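Local coordinates for STIL N-terminal domain-containing protein (Trichoplax adhaerens, PDB 5OI9) that probably supports centriole assembly, as the N-terminal domain of a Trichoplax relative of STIL, a centriole-assembly protein that binds CEP85, at residues G34-T44 with D82-D90; S135-Y143 with S167-Y175. All coordinates share one frame; numbering follows the deposited sequence.

Contact 1 of 2, residues G34-T44 with D82-D90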
loop_
_atom_site.group_PDB
_atom_site.type_symbol
_atom_site.label_atom_id
_atom_site.label_comp_id
_atom_site.label_asym_id
_atom_site.label_seq_id
_atom_site.Cartn_x
_atom_site.Cartn_y
_atom_site.Cartn_z
ATOM N N GLY A 34 7.782 8.420 -6.358
ATOM C CA GLY A 34 8.624 9.332 -5.604
ATOM C C GLY A 34 9.877 8.698 -5.032
ATOM O O GLY A 34 10.868 9.401 -4.803
ATOM N N SER A 35 9.860 7.387 -4.794
ATOM C CA SER A 35 11.002 6.690 -4.217
ATOM C C SER A 35 11.894 6.045 -5.271
ATOM O O SER A 35 12.620 5.098 -4.956
ATOM C CB SER A 35 10.531 5.632 -3.218
ATOM O OG SER A 35 10.029 4.486 -3.887
ATOM N N ASP A 36 11.854 6.534 -6.512
ATOM C CA ASP A 36 12.683 6.006 -7.598
ATOM C C ASP A 36 12.451 4.510 -7.815
ATOM O O ASP A 36 13.386 3.772 -8.135
ATOM C CB ASP A 36 14.172 6.277 -7.346
ATOM C CG ASP A 36 14.431 7.670 -6.799
ATOM O OD1 ASP A 36 14.167 8.658 -7.517
ATOM O OD2 ASP A 36 14.894 7.774 -5.642
ATOM N N CYS A 37 11.205 4.066 -7.633
ATOM C CA CYS A 37 10.787 2.666 -7.728
ATOM C C CYS A 37 11.371 1.800 -6.615
ATOM O O CYS A 37 11.380 0.568 -6.728
ATOM C CB CYS A 37 11.136 2.055 -9.094
ATOM S SG CYS A 37 10.746 3.104 -10.522
ATOM N N ASN A 38 11.838 2.413 -5.528
ATOM C CA ASN A 38 12.506 1.713 -4.437
ATOM C C ASN A 38 11.559 1.572 -3.248
ATOM O O ASN A 38 10.949 2.554 -2.812
ATOM C CB ASN A 38 13.781 2.466 -4.032
ATOM C CG ASN A 38 14.572 1.774 -2.927
ATOM O OD1 ASN A 38 14.025 1.371 -1.899
ATOM N ND2 ASN A 38 15.881 1.664 -3.128
ATOM N N LEU A 39 11.448 0.353 -2.724
ATOM C CA LEU A 39 10.716 0.078 -1.493
ATOM C C LEU A 39 11.712 -0.362 -0.426
ATOM O O LEU A 39 12.454 -1.330 -0.626
ATOM C CB LEU A 39 9.647 -0.994 -1.715
ATOM C CG LEU A 39 8.827 -1.397 -0.486
ATOM C CD1 LEU A 39 8.031 -0.211 0.039
ATOM C CD2 LEU A 39 7.906 -2.572 -0.795
ATOM N N THR A 40 11.732 0.350 0.698
ATOM C CA THR A 40 12.666 0.089 1.784
ATOM C C THR A 40 11.953 -0.644 2.913
ATOM O O THR A 40 10.851 -0.252 3.315
ATOM C CB THR A 40 13.270 1.397 2.303
ATOM O OG1 THR A 40 14.127 1.960 1.301
ATOM C CG2 THR A 40 14.072 1.167 3.580
ATOM N N ILE A 41 12.580 -1.702 3.421
ATOM C CA ILE A 41 12.059 -2.485 4.537
ATOM C C ILE A 41 13.088 -2.444 5.661
ATOM O O ILE A 41 14.249 -2.820 5.454
ATOM C CB ILE A 41 11.769 -3.939 4.126
ATOM C CG1 ILE A 41 10.936 -3.991 2.842
ATOM C CG2 ILE A 41 11.075 -4.692 5.254
ATOM C CD1 ILE A 41 9.549 -3.406 2.971
ATOM N N ASP A 42 12.670 -1.995 6.842
ATOM C CA ASP A 42 13.501 -2.026 8.043
ATOM C C ASP A 42 12.885 -3.002 9.038
ATOM O O ASP A 42 11.717 -2.855 9.409
ATOM C CB ASP A 42 13.630 -0.636 8.670
ATOM C CG ASP A 42 14.410 0.329 7.800
ATOM O OD1 ASP A 42 15.268 -0.128 7.018
ATOM O OD2 ASP A 42 14.168 1.549 7.902
ATOM N N ILE A 43 13.670 -3.989 9.465
ATOM C CA ILE A 43 13.212 -5.052 10.356
ATOM C C ILE A 43 14.100 -5.048 11.592
ATOM O O ILE A 43 15.321 -5.202 11.481
ATOM C CB ILE A 43 13.254 -6.428 9.672
ATOM C CG1 ILE A 43 12.588 -6.373 8.297
ATOM C CG2 ILE A 43 12.590 -7.483 10.549
ATOM C CD1 ILE A 43 12.609 -7.700 7.570
ATOM N N THR A 44 13.493 -4.893 12.766
ATOM C CA THR A 44 14.278 -4.848 13.991
ATOM C C THR A 44 14.763 -6.240 14.375
ATOM O O THR A 44 14.090 -7.249 14.140
ATOM C CB THR A 44 13.466 -4.256 15.145
ATOM O OG1 THR A 44 12.424 -5.168 15.519
ATOM C CG2 THR A 44 12.856 -2.924 14.739
ATOM N N ASP A 82 10.611 12.956 -0.339
ATOM C CA ASP A 82 10.108 12.969 -1.714
ATOM C C ASP A 82 9.260 11.731 -1.993
ATOM O O ASP A 82 9.476 10.996 -2.960
ATOM C CB ASP A 82 11.247 13.101 -2.732
ATOM C CG ASP A 82 10.735 13.339 -4.153
ATOM O OD1 ASP A 82 10.140 14.408 -4.405
ATOM O OD2 ASP A 82 10.924 12.455 -5.015
ATOM N N ASP A 83 8.291 11.499 -1.112
ATOM C CA ASP A 83 7.327 10.408 -1.253
ATOM C C ASP A 83 8.022 9.047 -1.315
ATOM O O ASP A 83 7.650 8.178 -2.105
ATOM C CB ASP A 83 6.424 10.630 -2.471
ATOM C CG ASP A 83 5.638 11.938 -2.387
ATOM O OD1 ASP A 83 5.135 12.267 -1.290
ATOM O OD2 ASP A 83 5.522 12.639 -3.415
ATOM N N ARG A 84 9.040 8.861 -0.472
ATOM C CA ARG A 84 9.779 7.604 -0.395
ATOM C C ARG A 84 9.144 6.704 0.660
ATOM O O ARG A 84 9.073 7.070 1.838
ATOM C CB ARG A 84 11.251 7.859 -0.075
ATOM C CG ARG A 84 12.008 6.629 0.390
ATOM C CD ARG A 84 13.508 6.802 0.229
ATOM N NE ARG A 84 13.889 6.931 -1.174
ATOM C CZ ARG A 84 15.112 6.698 -1.640
ATOM N NH1 ARG A 84 16.076 6.312 -0.813
ATOM N NH2 ARG A 84 15.370 6.840 -2.933
ATOM N N VAL A 85 8.692 5.528 0.236
ATOM C CA VAL A 85 7.912 4.637 1.085
ATOM C C VAL A 85 8.847 3.696 1.831
ATOM O O VAL A 85 9.715 3.055 1.225
ATOM C CB VAL A 85 6.889 3.846 0.254
ATOM C CG1 VAL A 85 6.049 2.963 1.158
ATOM C CG2 VAL A 85 6.010 4.792 -0.543
ATOM N N ILE A 86 8.663 3.608 3.147
ATOM C CA ILE A 86 9.432 2.722 4.011
ATOM C C ILE A 86 8.462 1.956 4.899
ATOM O O ILE A 86 7.549 2.551 5.483
ATOM C CB ILE A 86 10.446 3.498 4.873
ATOM C CG1 ILE A 86 11.469 4.215 3.989
ATOM C CG2 ILE A 86 11.143 2.562 5.855
ATOM C CD1 ILE A 86 12.525 4.969 4.767
ATOM N N ILE A 87 8.656 0.645 4.999
ATOM C CA ILE A 87 7.893 -0.200 5.913
ATOM C C ILE A 87 8.772 -0.485 7.124
ATOM O O ILE A 87 9.865 -1.046 6.987
ATOM C CB ILE A 87 7.441 -1.505 5.239
ATOM C CG1 ILE A 87 6.705 -1.211 3.929
ATOM C CG2 ILE A 87 6.558 -2.315 6.180
ATOM C CD1 ILE A 87 5.498 -0.321 4.095
ATOM N N ASN A 88 8.302 -0.097 8.307
ATOM C CA ASN A 88 9.045 -0.283 9.553
ATOM C C ASN A 88 8.435 -1.469 10.293
ATOM O O ASN A 88 7.366 -1.351 10.896
ATOM C CB ASN A 88 9.008 0.984 10.402
ATOM C CG ASN A 88 9.944 0.918 11.597
ATOM O OD1 ASN A 88 11.011 0.308 11.532
ATOM N ND2 ASN A 88 9.545 1.544 12.697
ATOM N N ILE A 89 9.121 -2.607 10.255
ATOM C CA ILE A 89 8.644 -3.846 10.862
ATOM C C ILE A 89 9.313 -4.006 12.220
ATOM O O ILE A 89 10.543 -4.119 12.304
ATOM C CB ILE A 89 8.934 -5.057 9.960
ATOM C CG1 ILE A 89 8.318 -4.852 8.575
ATOM C CG2 ILE A 89 8.420 -6.336 10.600
ATOM C CD1 ILE A 89 8.546 -6.013 7.627
ATOM N N ASP A 90 8.508 -4.031 13.290
ATOM C CA ASP A 90 9.066 -4.082 14.637
ATOM C C ASP A 90 8.244 -4.918 15.614
ATOM O O ASP A 90 8.495 -4.846 16.823
ATOM C CB ASP A 90 9.226 -2.663 15.199
ATOM C CG ASP A 90 7.896 -1.959 15.401
ATOM O OD1 ASP A 90 6.920 -2.314 14.705
ATOM O OD2 ASP A 90 7.825 -1.051 16.254
HETATM O O HOH W 1 6.307 7.054 -4.151
HETATM O O HOH W 2 12.475 3.208 -0.315
HETATM O O HOH W 3 11.294 -4.301 17.723
#

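Contact 2 of 2, residues S135-Y143 with S167-Y175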
loop_
_atom_site.group_PDB
_atom_site.type_symbol
_atom_site.label_atom_id
_atom_site.label_comp_id
_atom_site.label_asym_id
_atom_site.label_seq_id
_atom_site.Cartn_x
_atom_site.Cartn_y
_atom_site.Cartn_z
ATOM N N SER A 135 12.206 -21.873 0.781
ATOM C CA SER A 135 13.145 -20.767 0.934
ATOM C C SER A 135 12.939 -19.649 -0.100
ATOM O O SER A 135 12.819 -18.486 0.289
ATOM C CB SER A 135 14.592 -21.274 0.881
ATOM O OG SER A 135 14.828 -22.261 1.875
ATOM N N PRO A 136 12.898 -19.969 -1.398
ATOM C CA PRO A 136 12.809 -18.915 -2.409
ATOM C C PRO A 136 11.372 -18.633 -2.838
ATOM O O PRO A 136 10.469 -19.465 -2.712
ATOM C CB PRO A 136 13.619 -19.491 -3.583
ATOM C CG PRO A 136 13.823 -20.975 -3.275
ATOM C CD PRO A 136 12.991 -21.284 -2.056
ATOM N N PHE A 137 11.176 -17.422 -3.354
ATOM C CA PHE A 137 9.889 -16.987 -3.878
ATOM C C PHE A 137 9.778 -17.356 -5.351
ATOM O O PHE A 137 10.687 -17.077 -6.141
ATOM C CB PHE A 137 9.719 -15.476 -3.705
ATOM C CG PHE A 137 9.297 -15.065 -2.325
ATOM C CD1 PHE A 137 7.957 -15.029 -1.988
ATOM C CD2 PHE A 137 10.234 -14.695 -1.373
ATOM C CE1 PHE A 137 7.555 -14.646 -0.731
ATOM C CE2 PHE A 137 9.835 -14.306 -0.103
ATOM C CZ PHE A 137 8.491 -14.286 0.217
ATOM N N SER A 138 8.657 -17.970 -5.713
ATOM C CA SER A 138 8.354 -18.335 -7.088
ATOM C C SER A 138 7.242 -17.439 -7.619
ATOM O O SER A 138 6.542 -16.763 -6.862
ATOM C CB SER A 138 7.943 -19.808 -7.191
ATOM O OG SER A 138 6.712 -20.025 -6.523
ATOM N N ILE A 139 7.081 -17.441 -8.944
ATOM C CA ILE A 139 6.083 -16.566 -9.553
ATOM C C ILE A 139 4.672 -17.021 -9.195
ATOM O O ILE A 139 3.745 -16.201 -9.135
ATOM C CB ILE A 139 6.304 -16.490 -11.078
ATOM C CG1 ILE A 139 5.362 -15.463 -11.707
ATOM C CG2 ILE A 139 6.132 -17.855 -11.720
ATOM C CD1 ILE A 139 5.539 -14.062 -11.157
ATOM N N SER A 140 4.482 -18.316 -8.926
ATOM C CA SER A 140 3.174 -18.790 -8.484
ATOM C C SER A 140 2.799 -18.185 -7.136
ATOM O O SER A 140 1.633 -17.848 -6.900
ATOM C CB SER A 140 3.158 -20.316 -8.406
ATOM O OG SER A 140 3.995 -20.783 -7.362
ATOM N N GLU A 141 3.776 -18.041 -6.240
ATOM C CA GLU A 141 3.510 -17.418 -4.948
ATOM C C GLU A 141 3.204 -15.932 -5.107
ATOM O O GLU A 141 2.291 -15.408 -4.459
ATOM C CB GLU A 141 4.701 -17.635 -4.014
ATOM C CG GLU A 141 4.443 -17.281 -2.559
ATOM C CD GLU A 141 5.604 -17.659 -1.657
ATOM O OE1 GLU A 141 6.514 -18.378 -2.127
ATOM O OE2 GLU A 141 5.610 -17.236 -0.480
ATOM N N TYR A 142 3.955 -15.240 -5.969
ATOM C CA TYR A 142 3.656 -13.839 -6.246
ATOM C C TYR A 142 2.279 -13.687 -6.878
ATOM O O TYR A 142 1.537 -12.752 -6.552
ATOM C CB TYR A 142 4.719 -13.241 -7.168
ATOM C CG TYR A 142 6.098 -13.069 -6.565
ATOM C CD1 TYR A 142 6.322 -12.171 -5.528
ATOM C CD2 TYR A 142 7.185 -13.774 -7.063
ATOM C CE1 TYR A 142 7.583 -11.995 -4.990
ATOM C CE2 TYR A 142 8.452 -13.608 -6.530
ATOM C CZ TYR A 142 8.643 -12.715 -5.495
ATOM O OH TYR A 142 9.900 -12.546 -4.962
ATOM N N TYR A 143 1.928 -14.593 -7.794
ATOM C CA TYR A 143 0.653 -14.501 -8.498
ATOM C C TYR A 143 -0.519 -14.635 -7.536
ATOM O O TYR A 143 -1.481 -13.861 -7.598
ATOM C CB TYR A 143 0.583 -15.572 -9.589
ATOM C CG TYR A 143 -0.779 -15.721 -10.229
ATOM C CD1 TYR A 143 -1.174 -14.891 -11.271
ATOM C CD2 TYR A 143 -1.670 -16.697 -9.797
ATOM C CE1 TYR A 143 -2.415 -15.024 -11.861
ATOM C CE2 TYR A 143 -2.915 -16.836 -10.378
ATOM C CZ TYR A 143 -3.282 -15.997 -11.411
ATOM O OH TYR A 143 -4.522 -16.132 -11.994
ATOM N N SER A 167 1.508 -6.090 -1.183
ATOM C CA SER A 167 1.436 -7.323 -0.406
ATOM C C SER A 167 2.856 -7.805 -0.160
ATOM O O SER A 167 3.578 -8.128 -1.108
ATOM C CB SER A 167 0.612 -8.394 -1.126
ATOM O OG SER A 167 0.586 -9.593 -0.375
ATOM N N LEU A 168 3.248 -7.853 1.108
ATOM C CA LEU A 168 4.618 -8.131 1.514
ATOM C C LEU A 168 4.655 -9.412 2.334
ATOM O O LEU A 168 3.817 -9.608 3.218
ATOM C CB LEU A 168 5.179 -6.955 2.323
ATOM C CG LEU A 168 6.631 -6.993 2.792
ATOM C CD1 LEU A 168 7.581 -6.848 1.611
ATOM C CD2 LEU A 168 6.873 -5.898 3.818
ATOM N N LYS A 169 5.622 -10.280 2.035
ATOM C CA LYS A 169 5.790 -11.544 2.739
ATOM C C LYS A 169 7.263 -11.736 3.067
ATOM O O LYS A 169 8.140 -11.173 2.407
ATOM C CB LYS A 169 5.275 -12.732 1.910
ATOM C CG LYS A 169 3.820 -12.616 1.490
ATOM C CD LYS A 169 3.449 -13.688 0.478
ATOM C CE LYS A 169 3.452 -15.072 1.105
ATOM N NZ LYS A 169 2.375 -15.217 2.123
ATOM N N ILE A 170 7.531 -12.540 4.096
ATOM C CA ILE A 170 8.897 -12.820 4.529
ATOM C C ILE A 170 9.055 -14.319 4.749
ATOM O O ILE A 170 8.212 -14.951 5.394
ATOM C CB ILE A 170 9.268 -12.046 5.809
ATOM C CG1 ILE A 170 9.298 -10.543 5.528
ATOM C CG2 ILE A 170 10.624 -12.499 6.335
ATOM C CD1 ILE A 170 9.672 -9.709 6.726
ATOM N N HIS A 171 10.129 -14.883 4.200
ATOM C CA HIS A 171 10.570 -16.242 4.494
ATOM C C HIS A 171 11.850 -16.168 5.314
ATOM O O HIS A 171 12.801 -15.478 4.926
ATOM C CB HIS A 171 10.823 -17.043 3.214
ATOM C CG HIS A 171 9.608 -17.236 2.361
ATOM N ND1 HIS A 171 9.687 -17.544 1.020
ATOM C CD2 HIS A 171 8.289 -17.174 2.656
ATOM C CE1 HIS A 171 8.467 -17.659 0.524
ATOM N NE2 HIS A 171 7.601 -17.440 1.497
ATOM N N ALA A 172 11.879 -16.874 6.443
ATOM C CA ALA A 172 13.038 -16.868 7.328
ATOM C C ALA A 172 13.496 -18.297 7.567
ATOM O O ALA A 172 12.723 -19.128 8.049
ATOM C CB ALA A 172 12.715 -16.174 8.654
ATOM N N THR A 173 14.744 -18.587 7.232
ATOM C CA THR A 173 15.361 -19.866 7.560
ATOM C C THR A 173 16.374 -19.625 8.670
ATOM O O THR A 173 17.263 -18.778 8.528
ATOM C CB THR A 173 16.023 -20.487 6.333
ATOM O OG1 THR A 173 15.049 -20.634 5.293
ATOM C CG2 THR A 173 16.587 -21.850 6.673
ATOM N N TYR A 174 16.227 -20.344 9.780
ATOM C CA TYR A 174 17.056 -20.111 10.952
ATOM C C TYR A 174 17.780 -21.385 11.369
ATOM O O TYR A 174 17.402 -22.499 10.994
ATOM C CB TYR A 174 16.233 -19.572 12.132
ATOM C CG TYR A 174 15.264 -20.567 12.737
ATOM C CD1 TYR A 174 14.046 -20.833 12.129
ATOM C CD2 TYR A 174 15.561 -21.226 13.925
ATOM C CE1 TYR A 174 13.155 -21.732 12.677
ATOM C CE2 TYR A 174 14.674 -22.129 14.481
ATOM C CZ TYR A 174 13.473 -22.377 13.853
ATOM O OH TYR A 174 12.585 -23.275 14.402
ATOM N N TYR A 175 18.834 -21.195 12.157
ATOM C CA TYR A 175 19.611 -22.297 12.700
ATOM C C TYR A 175 20.168 -21.877 14.050
ATOM O O TYR A 175 20.576 -20.726 14.231
ATOM C CB TYR A 175 20.749 -22.701 11.756
ATOM C CG TYR A 175 21.432 -23.993 12.142
ATOM C CD1 TYR A 175 20.873 -25.222 11.812
ATOM C CD2 TYR A 175 22.639 -23.988 12.831
ATOM C CE1 TYR A 175 21.490 -26.408 12.160
ATOM C CE2 TYR A 175 23.266 -25.172 13.184
ATOM C CZ TYR A 175 22.685 -26.377 12.845
ATOM O OH TYR A 175 23.302 -27.558 13.191
#

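Contact 1 of 2, residues G34-T44 with D82-D90
Arg-84 meets the Ser-35 to Asn-38 type I' turn. Its aliphatic part passes Ser-35, whose CB lies 3.5 Å from Arg-84 CA, and the bend at chi3 (-64°) carries the guanidinium on to Asp-36. There Arg-84 NH2 and Asp-36 OD2 form a salt bridge, 2.9 Å, with the oxygen in the guanidinium plane at its edge; the N-H...O angle of 126° makes the hydrogen bond weak. Val-85 begins the parallel pairing, its O accepting a weak bond from Thr-40 N; a water lies within hydrogen-bonding reach of that O, Asn-38 OD1 and Thr-40 OG1, though it need not serve all three. Ile-86 lies alongside Thr-40, CG1 to CB 3.7 Å, on the face that also carries Asp-42 and Asn-88. Ile-87 bonds on both sides of Ile-41, N to Thr-40 O (2.9 Å) and O to Asp-42 N (3.0 Å), and on the other face its CB takes Ile-41 CD1 at 3.6 Å. Ile-89 repeats the pattern around Ile-43: its N reaches Asp-42 O at 2.7 Å, its O accepts from Thr-44 N, and its CD1 comes within 3.7 Å of Ile-41 CG2. At Asp-90 a water joins the backbone O to Thr-44 OG1, which also weakly caps the following helix. The regular bonds and 17° between strand axes establish a parallel ladder with isoleucines on one face and a more polar row on the other, where Thr-40, like Asn-38, bonds Gln-347. Arg-345 meets the charge of buried Asp-42, so side chains as well as backbone tie 39-44 to 343-348.

Contact 2 of 2, residues S135-Y143 with S167-Y175
The extended strand 167-175 and the loop leading into helix 139-143 approach without backbone pairing: the nearest CA atoms, those of Ser-135 and His-171, are 6.3 Å apart. Ser-138 holds the N-cap position, and within the first turn of the helix Glu-141 points its CB toward the strand. Over one face of the His-171 imidazole lies the Phe-137 ring in an offset stack, with centroids 3.8 Å apart and planes 6° from parallel; His-171 CE1 stands over the centre of the phenyl ring, 3.4 Å from Phe-137 CZ. At the edge, His-171 NE2 gives a weak hydrogen bond to Glu-141 OE2 (2.8 Å), whose carboxylate is turned 31° from the ring. Glu-141 gets there because CG is anti to the backbone N (chi1 -168°) and the chain runs on extended. A second weak bond, from His-171 ND1 to Ser-135 O, spans 3.4 Å. With both bonds weak, the stack probably does much to fix the ring's tilt; donation from both nitrogens would require a protonated imidazole, which the carboxylate would probably favour. Lys-169 CB packs 4.0 Å from Phe-137 CZ, and Lys-169 CE lies 3.4 Å from Glu-141 OE2. The strand runs between 118-126, parallel to it, and 180-192, antiparallel; Phe-137 also touches Thr-186 of the latter, while Tyr-142 turns to Phe-322 and Tyr-324 of strand 322-334, packing the helix start against this part of the sheet.

Contacts 1 and 2 belong to the same mixed sheet but use it differently. Contact 1 is a strand-to-strand pairing within it, partly buried, held by regular backbone bonds; contact 2 is a surface contact in which a loop and helix start cover one strand through side chains, burying 324 Å² against 829 Å². Their centres are 19 Å apart, yet they touch through apolar packing: Ile-43 CD1 lies 3.7 Å from Ile-170 CD1, and Ile-41 CD1 lies 3.8 Å from Leu-168 CD2. Strand 167-175 thus turns Leu-168 and Ile-170 to the isoleucines of contact 1, and Lys-169 and His-171 to the polar, aromatic surface of contact 2.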